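Local coordinates for protein mRNA-decapping enzyme subunit 1 (Saccharomyces cerevisiae, PDB 1Q67) that forms, together with its partner Dcp2, the mRNA-decapping complex that removes the 7-methylguanine cap and so commits yeast transcripts to 5'-to-3' decay, at residues Y47-D50 / E55-K58; G183-V186 / V191-K194. One frame throughout, in Å; residues are numbered along the deposited sequence.

Interaction 1: Y47-D50 / E55-K58; sequences YKWD and EWNK
Trp49 and Trp56 meet as a T-shaped pair on a non-hydrogen-bonded position of an antiparallel hairpin. The six-membered ring of Trp49 turns its edge to the face of Trp56, the planes at 76°, and Trp49 CE3 stands 3.6 Å from Trp56 CE2. Different first torsions bring this about: Trp49 has CG anti to the backbone N (chi1 -180°), whereas Trp56 has it anti to the carbonyl carbon, and its indole leans back across the first strand until CZ3 lies 3.7 Å from Trp49 CB. Trp49 in turn lays one ring face over the backbone N of Glu55. On the same side, the Tyr47 ring receives Lys58 CD over a face, 4.0 Å from the ring centroid; Lys58 bends at chi2 (56°), and its ammonium continues to Ser45 OG and Leu46 O. Without the indole of Trp56, as with an alanine here, the edge of Trp49 would probably lose the aromatic face it meets and a gap would open beside Tyr47 CB. The other side carries Lys48, Asp50, Glu55 and Asn57; there Asn57 ND2 packs 3.4 Å from the methylene CB of Asp50, and Lys48 NZ reaches a salt bridge with Glu199. Lys48 and Asn57 exchange two nearly straight backbone bonds, the one from Asn57 N to Lys48 O measuring 2.7 Å. Strand 55-59 is the outermost of its sheet within the chain, and strand 43-50 joins it to strand 200-205, where Val200 packs on both indoles; Ile148 of the second subunit touches Tyr47 and Trp56.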
loop_
_atom_site.group_PDB
_atom_site.type_symbol
_atom_site.label_atom_id
_atom_site.label_comp_id
_atom_site.label_asym_id
_atom_site.label_seq_id
_atom_site.Cartn_x
_atom_site.Cartn_y
_atom_site.Cartn_z
ATOM N N TYR B 47 1.667 7.014 -3.572
ATOM C CA TYR B 47 1.721 8.214 -2.745
ATOM C C TYR B 47 1.612 9.428 -3.660
ATOM O O TYR B 47 1.934 9.357 -4.846
ATOM C CB TYR B 47 3.047 8.341 -1.990
ATOM C CG TYR B 47 3.351 7.242 -1.008
ATOM C CD1 TYR B 47 3.784 5.990 -1.445
ATOM C CD2 TYR B 47 3.239 7.463 0.364
ATOM C CE1 TYR B 47 4.102 4.988 -0.539
ATOM C CE2 TYR B 47 3.555 6.468 1.278
ATOM C CZ TYR B 47 3.986 5.235 0.822
ATOM O OH TYR B 47 4.322 4.252 1.726
ATOM N N LYS B 48 1.172 10.545 -3.096
ATOM C CA LYS B 48 1.063 11.777 -3.851
ATOM C C LYS B 48 1.786 12.873 -3.074
ATOM O O LYS B 48 1.664 12.974 -1.848
ATOM C CB LYS B 48 -0.405 12.156 -4.071
ATOM C CG LYS B 48 -0.583 13.362 -4.988
ATOM C CD LYS B 48 -2.033 13.562 -5.379
ATOM C CE LYS B 48 -2.159 14.652 -6.433
ATOM N NZ LYS B 48 -3.528 14.698 -7.014
ATOM N N TRP B 49 2.552 13.683 -3.794
ATOM C CA TRP B 49 3.305 14.765 -3.179
ATOM C C TRP B 49 2.439 15.988 -2.907
ATOM O O TRP B 49 1.719 16.463 -3.784
ATOM C CB TRP B 49 4.487 15.159 -4.075
ATOM C CG TRP B 49 5.317 16.269 -3.509
ATOM C CD1 TRP B 49 5.262 17.592 -3.844
ATOM C CD2 TRP B 49 6.297 16.156 -2.471
ATOM N NE1 TRP B 49 6.151 18.315 -3.076
ATOM C CE2 TRP B 49 6.797 17.458 -2.224
ATOM C CE3 TRP B 49 6.798 15.082 -1.720
ATOM C CZ2 TRP B 49 7.774 17.714 -1.260
ATOM C CZ3 TRP B 49 7.772 15.336 -0.759
ATOM C CH2 TRP B 49 8.248 16.645 -0.538
ATOM N N ASP B 50 2.507 16.482 -1.677
ATOM C CA ASP B 50 1.756 17.666 -1.271
ATOM C C ASP B 50 2.703 18.865 -1.263
ATOM O O ASP B 50 3.585 18.965 -0.409
ATOM C CB ASP B 50 1.156 17.456 0.122
ATOM C CG ASP B 50 0.556 18.728 0.699
ATOM O OD1 ASP B 50 -0.016 19.534 -0.068
ATOM O OD2 ASP B 50 0.647 18.914 1.929
ATOM N N GLU B 55 5.463 17.102 1.642
ATOM C CA GLU B 55 5.544 15.759 2.187
ATOM C C GLU B 55 4.767 14.801 1.298
ATOM O O GLU B 55 3.963 15.219 0.465
ATOM C CB GLU B 55 4.979 15.732 3.614
ATOM C CG GLU B 55 3.462 15.867 3.697
ATOM C CD GLU B 55 2.957 16.030 5.126
ATOM O OE1 GLU B 55 3.461 15.327 6.035
ATOM O OE2 GLU B 55 2.044 16.858 5.341
ATOM N N TRP B 56 5.020 13.512 1.471
ATOM C CA TRP B 56 4.324 12.501 0.697
ATOM C C TRP B 56 3.058 12.070 1.423
ATOM O O TRP B 56 3.115 11.693 2.600
ATOM C CB TRP B 56 5.204 11.267 0.508
ATOM C CG TRP B 56 6.336 11.439 -0.452
ATOM C CD1 TRP B 56 7.667 11.526 -0.149
ATOM C CD2 TRP B 56 6.239 11.509 -1.876
ATOM N NE1 TRP B 56 8.405 11.644 -1.303
ATOM C CE2 TRP B 56 7.555 11.640 -2.376
ATOM C CE3 TRP B 56 5.167 11.479 -2.779
ATOM C CZ2 TRP B 56 7.826 11.737 -3.745
ATOM C CZ3 TRP B 56 5.438 11.577 -4.141
ATOM C CH2 TRP B 56 6.757 11.708 -4.608
ATOM N N ASN B 57 1.921 12.140 0.735
ATOM C CA ASN B 57 0.663 11.689 1.324
ATOM C C ASN B 57 0.371 10.305 0.774
ATOM O O ASN B 57 0.396 10.093 -0.440
ATOM C CB ASN B 57 -0.506 12.615 0.970
ATOM C CG ASN B 57 -0.470 13.917 1.744
ATOM O OD1 ASN B 57 -0.064 13.950 2.908
ATOM N ND2 ASN B 57 -0.909 14.992 1.109
ATOM N N LYS B 58 0.103 9.357 1.666
ATOM C CA LYS B 58 -0.206 7.998 1.244
ATOM C C LYS B 58 -1.614 7.958 0.670
ATOM O O LYS B 58 -2.555 8.457 1.291
ATOM C CB LYS B 58 -0.101 7.046 2.444
ATOM C CG LYS B 58 -0.623 5.638 2.193
ATOM C CD LYS B 58 0.051 4.970 1.000
ATOM C CE LYS B 58 -0.640 3.646 0.686
ATOM N NZ LYS B 58 -0.461 3.178 -0.715
#

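Interaction 2: G183-V186 / V191-K194; sequences GVEV and VIIK
Val191 enters the contact opposite Val186, a non-hydrogen-bonded pair whose methyls meet loosely, CG2 to CG2 at 4.4 Å. Its CA also passes the carbonyl oxygen of Glu185, to which the next residue is bonded: Ile192 N donates to Glu185 O over 2.8 Å, and Ile192 O accepts from Glu185 N in return. The side chains of this hydrogen-bonded pair run side by side. Glu185 CG occupies the crowded position between its backbone N and carbonyl carbon (chi1 71°), which brings it to 3.6 Å from Ile192 CB; the extended chain beyond it then carries Glu185 OE2 to 3.8 Å from Ile192 CG2. The aliphatic part of the glutamate thus packs on the branched residue, while its OE1 forms a salt bridge with Lys187. This is a beta hairpin of strands 183-187 and 190-194, the first of which is the outermost strand within the chain of a five-stranded antiparallel sheet, in a protein of the PH-like Dcp1 family. Ile193 returns to the side of Val191, its CG1 anti to the carbonyl carbon (chi1 -64°) as Val184 CG1 is, and these two carbons touch at 3.7 Å, the side chains pointing the same way. Both residues rest on Ile218 of helix 208-223; Ile214 of the same helix touches Val191, and Tyr215 touches Val186. At Lys194 the backbone pairs with Gly183: Lys194 N donates over 2.8 Å to Gly183 O, and the return bond from Gly183 N to Lys194 O is longer at 3.2 Å. Lys194 CB lies 3.8 Å from Gly183 N, and its NZ is hydrogen-bonded to the carbonyl oxygen of Cys181.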
loop_
_atom_site.group_PDB
_atom_site.type_symbol
_atom_site.label_atom_id
_atom_site.label_comp_id
_atom_site.label_asym_id
_atom_site.label_seq_id
_atom_site.Cartn_x
_atom_site.Cartn_y
_atom_site.Cartn_z
ATOM N N GLY B 183 6.866 13.407 -16.686
ATOM C CA GLY B 183 8.240 13.102 -16.339
ATOM C C GLY B 183 8.364 11.921 -15.395
ATOM O O GLY B 183 7.409 11.565 -14.707
ATOM N N VAL B 184 9.543 11.307 -15.371
ATOM C CA VAL B 184 9.796 10.175 -14.494
ATOM C C VAL B 184 11.227 10.170 -13.997
ATOM O O VAL B 184 12.145 10.559 -14.712
ATOM C CB VAL B 184 9.535 8.811 -15.189
ATOM C CG1 VAL B 184 8.064 8.669 -15.487
ATOM C CG2 VAL B 184 10.363 8.692 -16.479
ATOM N N GLU B 185 11.402 9.717 -12.762
ATOM C CA GLU B 185 12.715 9.630 -12.149
ATOM C C GLU B 185 12.656 8.611 -11.027
ATOM O O GLU B 185 11.582 8.238 -10.556
ATOM C CB GLU B 185 13.131 10.981 -11.564
ATOM C CG GLU B 185 12.353 11.372 -10.321
ATOM C CD GLU B 185 12.774 12.716 -9.755
ATOM O OE1 GLU B 185 13.981 12.896 -9.469
ATOM O OE2 GLU B 185 11.896 13.594 -9.590
ATOM N N VAL B 186 13.825 8.154 -10.611
ATOM C CA VAL B 186 13.917 7.216 -9.523
ATOM C C VAL B 186 14.676 7.934 -8.425
ATOM O O VAL B 186 15.796 8.394 -8.630
ATOM C CB VAL B 186 14.685 5.950 -9.923
ATOM C CG1 VAL B 186 14.893 5.067 -8.700
ATOM C CG2 VAL B 186 13.913 5.195 -10.985
ATOM N N VAL B 191 9.610 5.583 -7.423
ATOM C CA VAL B 191 9.609 5.910 -8.836
ATOM C C VAL B 191 8.673 7.099 -8.799
ATOM O O VAL B 191 7.528 6.975 -8.375
ATOM C CB VAL B 191 9.007 4.813 -9.709
ATOM C CG1 VAL B 191 8.751 5.365 -11.116
ATOM C CG2 VAL B 191 9.963 3.628 -9.774
ATOM N N ILE B 192 9.184 8.256 -9.200
ATOM C CA ILE B 192 8.422 9.493 -9.180
ATOM C C ILE B 192 7.917 9.871 -10.561
ATOM O O ILE B 192 8.692 10.003 -11.507
ATOM C CB ILE B 192 9.292 10.622 -8.583
ATOM C CG1 ILE B 192 9.663 10.244 -7.145
ATOM C CG2 ILE B 192 8.554 11.950 -8.619
ATOM C CD1 ILE B 192 10.594 11.214 -6.450
ATOM N N ILE B 193 6.604 10.033 -10.671
ATOM C CA ILE B 193 5.983 10.371 -11.935
ATOM C C ILE B 193 5.251 11.704 -11.877
ATOM O O ILE B 193 4.450 11.951 -10.967
ATOM C CB ILE B 193 4.993 9.266 -12.372
ATOM C CG1 ILE B 193 5.754 7.962 -12.625
ATOM C CG2 ILE B 193 4.248 9.688 -13.632
ATOM C CD1 ILE B 193 4.866 6.800 -13.005
ATOM N N LYS B 194 5.547 12.561 -12.853
ATOM C CA LYS B 194 4.912 13.867 -12.949
ATOM C C LYS B 194 3.817 13.783 -14.008
ATOM O O LYS B 194 4.044 13.351 -15.137
ATOM C CB LYS B 194 5.930 14.950 -13.324
ATOM C CG LYS B 194 5.408 16.372 -13.128
ATOM C CD LYS B 194 6.361 17.421 -13.689
ATOM C CE LYS B 194 6.347 17.423 -15.219
ATOM N NZ LYS B 194 4.978 17.722 -15.768
#

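How the interactions relate
Both interactions are antiparallel hairpins at the two ends of one five-stranded sheet, with strand 200-205 between them, and each includes one outermost strand within the chain. The centre of interaction 1 is about 17 Å from the centre of the chain, that of interaction 2 about 11 Å. Interaction 1 buries more surface between its segments, consistent with its large aromatic side chains, some facing the second subunit. Interaction 2 relies mainly on beta-branched valines and isoleucines, three of its eight residues being buried, and on its valine-rich side is covered by helix 208-223. The two meet directly where Trp56 CZ2 packs 3.9 Å from Ile192 CD1, joining the indole of one hairpin to the other's Glu185-Ile192 side.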